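Local coordinates for minor fimbrium subunit Mfa5 (Porphyromonas gingivalis ATCC 33277, PDB 6TO1), which is an accessory subunit of the minor fimbriae, the adhesive pili through which this oral pathogen forms biofilm and attaches to host cells and other bacteria, at residues A83-V88 against N510-S515; A121-V126 against N399-I404; A473-I478 against K631-N636. All coordinates share one frame; numbering follows the deposited sequence.

Contact 1: A83-V88 against N510-S515; sequences ASPPVV and NSNGES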
loop_
_atom_site.group_PDB
_atom_site.type_symbol
_atom_site.label_atom_id
_atom_site.label_comp_id
_atom_site.label_asym_id
_atom_site.label_seq_id
_atom_site.Cartn_x
_atom_site.Cartn_y
_atom_site.Cartn_z
ATOM N N ALA A 83 -13.391 1.878 -11.167
ATOM C CA ALA A 83 -12.805 3.022 -10.480
ATOM C C ALA A 83 -11.497 2.615 -9.824
ATOM O O ALA A 83 -11.327 1.473 -9.381
ATOM C CB ALA A 83 -13.761 3.576 -9.418
ATOM N N SER A 84 -10.576 3.552 -9.754
ATOM C CA SER A 84 -9.287 3.218 -9.168
ATOM C C SER A 84 -9.354 3.319 -7.648
ATOM O O SER A 84 -9.963 4.243 -7.108
ATOM C CB SER A 84 -8.200 4.138 -9.711
ATOM O OG SER A 84 -7.898 3.827 -11.058
ATOM N N PRO A 85 -8.738 2.388 -6.933
ATOM C CA PRO A 85 -8.704 2.486 -5.479
ATOM C C PRO A 85 -7.821 3.643 -5.047
ATOM O O PRO A 85 -7.025 4.147 -5.850
ATOM C CB PRO A 85 -8.097 1.147 -5.047
ATOM C CG PRO A 85 -7.274 0.735 -6.183
ATOM C CD PRO A 85 -7.945 1.240 -7.433
ATOM N N PRO A 86 -7.917 4.075 -3.789
ATOM C CA PRO A 86 -6.944 5.047 -3.272
ATOM C C PRO A 86 -5.512 4.543 -3.426
ATOM O O PRO A 86 -5.248 3.339 -3.386
ATOM C CB PRO A 86 -7.316 5.181 -1.794
ATOM C CG PRO A 86 -8.793 4.731 -1.720
ATOM C CD PRO A 86 -8.846 3.609 -2.742
ATOM N N VAL A 87 -4.592 5.487 -3.562
ATOM C CA VAL A 87 -3.159 5.175 -3.648
ATOM C C VAL A 87 -2.602 4.860 -2.265
ATOM O O VAL A 87 -2.920 5.542 -1.274
ATOM C CB VAL A 87 -2.404 6.358 -4.281
ATOM C CG1 VAL A 87 -0.863 6.146 -4.139
ATOM C CG2 VAL A 87 -2.809 6.551 -5.735
ATOM N N VAL A 88 -1.728 3.856 -2.194
ATOM C CA VAL A 88 -1.113 3.471 -0.915
ATOM C C VAL A 88 -0.125 4.554 -0.487
ATOM O O VAL A 88 0.754 4.948 -1.295
ATOM C CB VAL A 88 -0.407 2.118 -1.038
ATOM C CG1 VAL A 88 0.389 1.831 0.252
ATOM C CG2 VAL A 88 -1.392 1.004 -1.300
ATOM N N ASN A 510 3.720 4.220 -8.107
ATOM C CA ASN A 510 2.868 4.034 -6.946
ATOM C C ASN A 510 1.968 2.809 -7.143
ATOM O O ASN A 510 2.075 2.076 -8.126
ATOM C CB ASN A 510 2.094 5.317 -6.647
ATOM C CG ASN A 510 1.000 5.624 -7.655
ATOM O OD1 ASN A 510 0.603 4.775 -8.454
ATOM N ND2 ASN A 510 0.481 6.840 -7.589
ATOM N N SER A 511 1.103 2.564 -6.166
ATOM C CA SER A 511 0.333 1.326 -6.110
ATOM C C SER A 511 -0.673 1.196 -7.239
ATOM O O SER A 511 -1.191 0.086 -7.449
ATOM C CB SER A 511 -0.392 1.237 -4.769
ATOM O OG SER A 511 -1.342 2.291 -4.621
ATOM N N ASN A 512 -0.954 2.277 -7.970
ATOM C CA ASN A 512 -1.823 2.192 -9.142
ATOM C C ASN A 512 -1.064 2.337 -10.449
ATOM O O ASN A 512 -1.684 2.548 -11.492
ATOM C CB ASN A 512 -2.924 3.246 -9.082
ATOM C CG ASN A 512 -3.950 2.951 -8.026
ATOM O OD1 ASN A 512 -4.099 1.822 -7.603
ATOM N ND2 ASN A 512 -4.632 3.981 -7.562
ATOM N N GLY A 513 0.262 2.257 -10.422
ATOM C CA GLY A 513 1.036 2.262 -11.638
ATOM C C GLY A 513 1.394 3.621 -12.180
ATOM O O GLY A 513 1.896 3.709 -13.309
ATOM N N GLU A 514 1.237 4.675 -11.392
ATOM C CA GLU A 514 1.629 6.012 -11.805
ATOM C C GLU A 514 3.116 6.187 -11.514
ATOM O O GLU A 514 3.534 6.131 -10.349
ATOM C CB GLU A 514 0.810 7.078 -11.094
ATOM C CG GLU A 514 -0.684 6.916 -11.247
ATOM C CD GLU A 514 -1.420 7.997 -10.499
ATOM O OE1 GLU A 514 -1.615 7.845 -9.271
ATOM O OE2 GLU A 514 -1.784 9.012 -11.133
ATOM N N SER A 515 3.903 6.388 -12.566
ATOM C CA SER A 515 5.359 6.483 -12.461
ATOM C C SER A 515 5.815 7.918 -12.165
ATOM O O SER A 515 5.025 8.865 -12.130
ATOM C CB SER A 515 6.009 5.948 -13.752
ATOM O OG SER A 515 5.774 6.832 -14.847
HETATM O O HOH W 1 -3.820 1.602 -4.927
HETATM O O HOH W 2 1.700 3.975 -3.643
#

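Contact 2: A121-V126 against N399-I404; sequences AVTVPV and NIAQTI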
loop_
_atom_site.group_PDB
_atom_site.type_symbol
_atom_site.label_atom_id
_atom_site.label_comp_id
_atom_site.label_asym_id
_atom_site.label_seq_id
_atom_site.Cartn_x
_atom_site.Cartn_y
_atom_site.Cartn_z
ATOM N N ALA A 121 -1.404 1.529 4.198
ATOM C CA ALA A 121 -2.419 0.563 3.786
ATOM C C ALA A 121 -3.588 1.287 3.155
ATOM O O ALA A 121 -3.812 2.478 3.398
ATOM C CB ALA A 121 -2.908 -0.292 4.967
ATOM N N VAL A 122 -4.332 0.540 2.326
ATOM C CA VAL A 122 -5.555 1.027 1.687
ATOM C C VAL A 122 -6.599 -0.070 1.750
ATOM O O VAL A 122 -6.378 -1.178 1.245
ATOM C CB VAL A 122 -5.348 1.434 0.214
ATOM C CG1 VAL A 122 -6.694 1.524 -0.527
ATOM C CG2 VAL A 122 -4.564 2.719 0.153
ATOM N N THR A 123 -7.746 0.249 2.316
ATOM C CA THR A 123 -8.946 -0.577 2.187
ATOM C C THR A 123 -9.777 -0.027 1.028
ATOM O O THR A 123 -10.064 1.172 0.973
ATOM C CB THR A 123 -9.734 -0.565 3.499
ATOM O OG1 THR A 123 -8.922 -1.139 4.540
ATOM C CG2 THR A 123 -10.998 -1.365 3.374
ATOM N N VAL A 124 -10.104 -0.883 0.079
ATOM C CA VAL A 124 -10.819 -0.447 -1.121
ATOM C C VAL A 124 -12.283 -0.221 -0.745
ATOM O O VAL A 124 -12.913 -1.157 -0.255
ATOM C CB VAL A 124 -10.671 -1.484 -2.240
ATOM C CG1 VAL A 124 -11.511 -1.086 -3.457
ATOM C CG2 VAL A 124 -9.205 -1.661 -2.630
ATOM N N PRO A 125 -12.859 0.967 -0.938
ATOM C CA PRO A 125 -14.273 1.159 -0.555
ATOM C C PRO A 125 -15.213 0.222 -1.304
ATOM O O PRO A 125 -15.073 -0.021 -2.508
ATOM C CB PRO A 125 -14.553 2.629 -0.899
ATOM C CG PRO A 125 -13.172 3.286 -0.753
ATOM C CD PRO A 125 -12.228 2.246 -1.333
ATOM N N VAL A 126 -16.163 -0.325 -0.566
ATOM C CA VAL A 126 -17.079 -1.319 -1.110
ATOM C C VAL A 126 -18.447 -1.051 -0.509
ATOM O O VAL A 126 -18.573 -0.854 0.706
ATOM C CB VAL A 126 -16.616 -2.757 -0.817
ATOM C CG1 VAL A 126 -16.231 -2.919 0.671
ATOM C CG2 VAL A 126 -17.679 -3.785 -1.223
ATOM N N ASN A 399 -14.174 -11.909 3.364
ATOM C CA ASN A 399 -13.374 -10.697 3.148
ATOM C C ASN A 399 -13.998 -9.909 2.005
ATOM O O ASN A 399 -13.511 -9.931 0.872
ATOM C CB ASN A 399 -11.923 -11.039 2.859
ATOM C CG ASN A 399 -11.232 -11.646 4.047
ATOM O OD1 ASN A 399 -11.118 -12.867 4.150
ATOM N ND2 ASN A 399 -10.777 -10.801 4.969
ATOM N N ILE A 400 -15.092 -9.210 2.303
ATOM C CA ILE A 400 -15.735 -8.443 1.250
ATOM C C ILE A 400 -14.879 -7.253 0.862
ATOM O O ILE A 400 -14.947 -6.773 -0.275
ATOM C CB ILE A 400 -17.143 -8.008 1.682
ATOM C CG1 ILE A 400 -17.947 -7.585 0.446
ATOM C CG2 ILE A 400 -17.102 -6.885 2.678
ATOM C CD1 ILE A 400 -18.299 -8.780 -0.477
ATOM N N ALA A 401 -14.057 -6.764 1.785
ATOM C CA ALA A 401 -13.252 -5.582 1.553
ATOM C C ALA A 401 -11.846 -6.013 1.169
ATOM O O ALA A 401 -11.205 -6.775 1.896
ATOM C CB ALA A 401 -13.195 -4.690 2.794
ATOM N N GLN A 402 -11.400 -5.558 0.009
ATOM C CA GLN A 402 -10.035 -5.765 -0.434
ATOM C C GLN A 402 -9.099 -4.774 0.246
ATOM O O GLN A 402 -9.475 -3.649 0.573
ATOM C CB GLN A 402 -9.952 -5.592 -1.953
ATOM C CG GLN A 402 -8.554 -5.751 -2.521
ATOM C CD GLN A 402 -8.458 -5.432 -4.007
ATOM O OE1 GLN A 402 -9.412 -4.955 -4.639
ATOM N NE2 GLN A 402 -7.300 -5.707 -4.572
ATOM N N THR A 403 -7.858 -5.197 0.432
ATOM C CA THR A 403 -6.775 -4.289 0.771
ATOM C C THR A 403 -5.720 -4.392 -0.320
ATOM O O THR A 403 -5.480 -5.480 -0.866
ATOM C CB THR A 403 -6.163 -4.606 2.131
ATOM O OG1 THR A 403 -5.687 -5.947 2.122
ATOM C CG2 THR A 403 -7.201 -4.434 3.230
ATOM N N ILE A 404 -5.114 -3.253 -0.649
ATOM C CA ILE A 404 -4.126 -3.186 -1.710
ATOM C C ILE A 404 -2.822 -3.833 -1.237
ATOM O O ILE A 404 -2.304 -3.527 -0.157
ATOM C CB ILE A 404 -3.921 -1.729 -2.139
ATOM C CG1 ILE A 404 -5.213 -1.103 -2.672
ATOM C CG2 ILE A 404 -2.814 -1.633 -3.183
ATOM C CD1 ILE A 404 -5.792 -1.835 -3.903
HETATM O O HOH W 3 -3.177 -2.031 1.941
HETATM O O HOH W 4 -13.165 -3.853 -1.393
#

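Contact 3: A473-I478 against K631-N636; sequences ADLDYI and KKPAGN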
loop_
_atom_site.group_PDB
_atom_site.type_symbol
_atom_site.label_atom_id
_atom_site.label_comp_id
_atom_site.label_asym_id
_atom_site.label_seq_id
_atom_site.Cartn_x
_atom_site.Cartn_y
_atom_site.Cartn_z
ATOM N N ALA A 473 34.245 10.196 8.561
ATOM C CA ALA A 473 34.783 11.515 8.218
ATOM C C ALA A 473 36.224 11.395 7.711
ATOM O O ALA A 473 37.033 10.658 8.282
ATOM C CB ALA A 473 34.744 12.443 9.424
ATOM N N ASP A 474 36.528 12.112 6.622
ATOM C CA ASP A 474 37.872 12.210 6.028
ATOM C C ASP A 474 38.496 13.494 6.575
ATOM O O ASP A 474 38.223 14.600 6.087
ATOM C CB ASP A 474 37.758 12.202 4.509
ATOM C CG ASP A 474 39.078 12.364 3.799
ATOM O OD1 ASP A 474 40.090 12.715 4.430
ATOM O OD2 ASP A 474 39.080 12.145 2.578
ATOM N N LEU A 475 39.282 13.357 7.649
ATOM C CA LEU A 475 39.729 14.537 8.386
ATOM C C LEU A 475 40.582 15.461 7.521
ATOM O O LEU A 475 40.480 16.689 7.626
ATOM C CB LEU A 475 40.517 14.105 9.629
ATOM C CG LEU A 475 39.663 13.849 10.870
ATOM C CD1 LEU A 475 38.748 12.642 10.658
ATOM C CD2 LEU A 475 40.500 13.646 12.138
ATOM N N ASP A 476 41.472 14.896 6.704
ATOM C CA ASP A 476 42.360 15.749 5.916
ATOM C C ASP A 476 41.579 16.510 4.846
ATOM O O ASP A 476 41.870 17.677 4.566
ATOM C CB ASP A 476 43.454 14.918 5.257
ATOM C CG ASP A 476 44.500 14.405 6.246
ATOM O OD1 ASP A 476 44.763 15.068 7.266
ATOM O OD2 ASP A 476 45.060 13.326 5.982
ATOM N N TYR A 477 40.587 15.866 4.230
ATOM C CA TYR A 477 39.736 16.584 3.284
ATOM C C TYR A 477 39.005 17.735 3.966
ATOM O O TYR A 477 38.944 18.856 3.437
ATOM C CB TYR A 477 38.733 15.629 2.630
ATOM C CG TYR A 477 37.950 16.312 1.543
ATOM C CD1 TYR A 477 38.365 16.252 0.214
ATOM C CD2 TYR A 477 36.820 17.050 1.846
ATOM C CE1 TYR A 477 37.650 16.899 -0.778
ATOM C CE2 TYR A 477 36.114 17.703 0.875
ATOM C CZ TYR A 477 36.521 17.615 -0.433
ATOM O OH TYR A 477 35.794 18.277 -1.385
ATOM N N ILE A 478 38.402 17.468 5.130
ATOM C CA ILE A 478 37.682 18.505 5.861
ATOM C C ILE A 478 38.635 19.628 6.252
ATOM O O ILE A 478 38.302 20.811 6.146
ATOM C CB ILE A 478 36.973 17.892 7.087
ATOM C CG1 ILE A 478 35.870 16.923 6.600
ATOM C CG2 ILE A 478 36.411 18.937 7.977
ATOM C CD1 ILE A 478 35.328 16.048 7.645
ATOM N N LYS A 631 35.273 21.438 12.751
ATOM C CA LYS A 631 35.342 21.872 11.362
ATOM C C LYS A 631 36.747 21.804 10.781
ATOM O O LYS A 631 36.900 21.738 9.557
ATOM C CB LYS A 631 34.819 23.304 11.226
ATOM C CG LYS A 631 33.396 23.497 11.723
ATOM C CD LYS A 631 32.946 24.949 11.559
ATOM C CE LYS A 631 32.190 25.169 10.253
ATOM N NZ LYS A 631 33.001 24.846 9.061
ATOM N N LYS A 632 37.777 21.838 11.618
ATOM C CA LYS A 632 39.165 21.799 11.159
ATOM C C LYS A 632 39.881 20.819 12.078
ATOM O O LYS A 632 40.538 21.213 13.047
ATOM C CB LYS A 632 39.789 23.197 11.200
ATOM C CG LYS A 632 39.171 24.167 10.193
ATOM C CD LYS A 632 39.356 23.689 8.750
ATOM C CE LYS A 632 38.677 24.655 7.750
ATOM N NZ LYS A 632 38.720 24.071 6.374
ATOM N N PRO A 633 39.748 19.519 11.814
ATOM C CA PRO A 633 40.075 18.514 12.834
ATOM C C PRO A 633 41.456 17.897 12.726
ATOM O O PRO A 633 41.727 16.962 13.484
ATOM C CB PRO A 633 39.008 17.448 12.558
ATOM C CG PRO A 633 38.973 17.431 11.042
ATOM C CD PRO A 633 38.991 18.925 10.686
ATOM N N ALA A 634 42.299 18.361 11.802
ATOM C CA ALA A 634 43.610 17.760 11.549
ATOM C C ALA A 634 44.675 18.853 11.634
ATOM O O ALA A 634 44.955 19.554 10.656
ATOM C CB ALA A 634 43.642 17.060 10.184
ATOM N N GLY A 635 45.234 19.031 12.819
ATOM C CA GLY A 635 46.334 19.953 12.974
ATOM C C GLY A 635 47.661 19.357 12.530
ATOM O O GLY A 635 47.853 18.134 12.457
ATOM N N ASN A 636 48.611 20.245 12.213
ATOM C CA ASN A 636 49.915 19.816 11.719
ATOM C C ASN A 636 50.976 20.711 12.338
ATOM O O ASN A 636 50.928 21.931 12.166
ATOM C CB ASN A 636 50.013 19.885 10.186
ATOM C CG ASN A 636 49.206 18.806 9.495
ATOM O OD1 ASN A 636 49.670 17.673 9.303
ATOM N ND2 ASN A 636 47.977 19.146 9.134
HETATM O O HOH W 5 45.954 17.728 7.660
HETATM O O HOH W 6 36.259 22.314 7.052
#

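Contact 1: A83-V88 against N510-S515
S511 and N512 are the two central residues of a type I beta turn, N510 to G513, at the tip of the hairpin between strands 501-510 and 517-520, and they grip the extended, proline-rich run P85-V88. S511 holds OG between its own backbone N and carbonyl carbon (chi1 63°), where it meets V88 N at 2.9 Å in a nearly straight bond of 170°. Its proton goes to a water, which donates in turn to P86 O and N512 OD1, so that one solvent molecule ties three residues together. N512 ND2 reaches P85 O at 2.9 Å; the acceptor lies close to the amide plane. On the other branch, OD1 rests against P85 CG at 3.6 Å. V87 spreads both methyls over this polar surface, CG1 and CG2 each 3.8 Å from N510 ND2, and CG2 also 3.6 Å from N512 ND2. Three bonds fix the N510 amide: its OD1 accepts from N512 N and E514 N on opposite faces of its plane, and ND2 donates to E514 OE1 at 2.9 Å. A second water joins V88 O to S511 N. The loop is the classic hairpin end in which a type I turn is followed by a G1 bulge, G513 taking the positive phi, with an Asx turn made by N510.

Contact 2: A121-V126 against N399-I404
V124 lays CG2 over one face of the Q402 side-chain amide, 3.9 Å from OE1; Q402 has a second conformer, so this holds for one of two. Among the peptide groups, I404 N lies in the plane of the V122 carbonyl, 3.1 Å from O, while V124 N approaches Q402 O at 2.9 Å, tilted 26° from that carbonyl's plane but with a straight N-H (173°). Between these bonds T123 and T403 form a non-hydrogen-bonded antiparallel pair, and each carbonyl also takes a CA-H...O contact, T403 CA to V122 O being 3.2 Å. The complementary bond of each flanking pair is replaced by water: one links V122 N to I404 O, another V124 O to Q402 N. On one face of the bridge, I404 lies alongside V122, CG1 to CG1 3.7 Å, and crosses V124 at about a right angle, its CD1 3.6 Å from V124 CG2. The other face carries T123, T403 and A401. V126 reaches across I400 and A401, CG1 against A401 CB at 4.1 Å. This isolated beta bridge pairs the linkers entering and leaving the mainly parallel von Willebrand factor A domain, consistent with its insertion into a beta domain whose strands 110-119 and 463-473 pair across it.

Contact 3: A473-I478 against K631-N636
L475 and I478, one helical turn apart, both press on the ring of P633. L475 crosses it obliquely, its CG 3.7 Å from P633 CG, and its CD2 lies beside P633 O (3.8 Å) and CB. I478 puts CG2 anti to its backbone N; the side chain crosses P633 at about a right angle, and CG2 lies 3.7 Å from P633 CD and 3.3 Å from K631 O. K632 starts away from the helix but bends back: chi2 of -61° folds CD over, and the extended remainder carries NZ to I478 O, a weak bond of 3.3 Å. Its stronger partner is D482; NZ also hydrogen-bonds Q479 O, and one water lies within bonding distance of K632 NZ, I478 O and K631 O. D476 OD1 comes to 3.7 Å from A634 CB and forms a salt bridge with K534, and a water that donates to OD1 accepts from N636 ND2. D474 is the N-cap, its OD1 taking Y477 N from well above the carboxylate plane. Helix 475-480, which follows strand 463-473 after the single residue D474, thus lies against the start of strand 634-643; that strand runs parallel to 530-539, whose V532 touches both L475 and A634, while F498 of strand 498-499 packs on I478.

In the fold
Contacts 1 and 2 adjoin at the junction between the von Willebrand factor A domain and the beta domain built from chain before and after it: I404 CG2 and V88 CG2 touch at 3.5 Å, and P86 rests on V122. Contact 3 sits about 48 Å from contact 1, centre to centre, farther along the elongated chain, probably at the next domain junction. All three are partly buried. Contact 1, the most solvent-exposed, is held by side chain-to-backbone bonds and waters; contact 2 relies on backbone pairing with an aliphatic face; contact 3 is mostly apolar, flanked by D476 and K632, whose strongest partners lie outside it. Strand 463-473, which leads into contact 3, pairs with strand 110-119, which leads into contact 2.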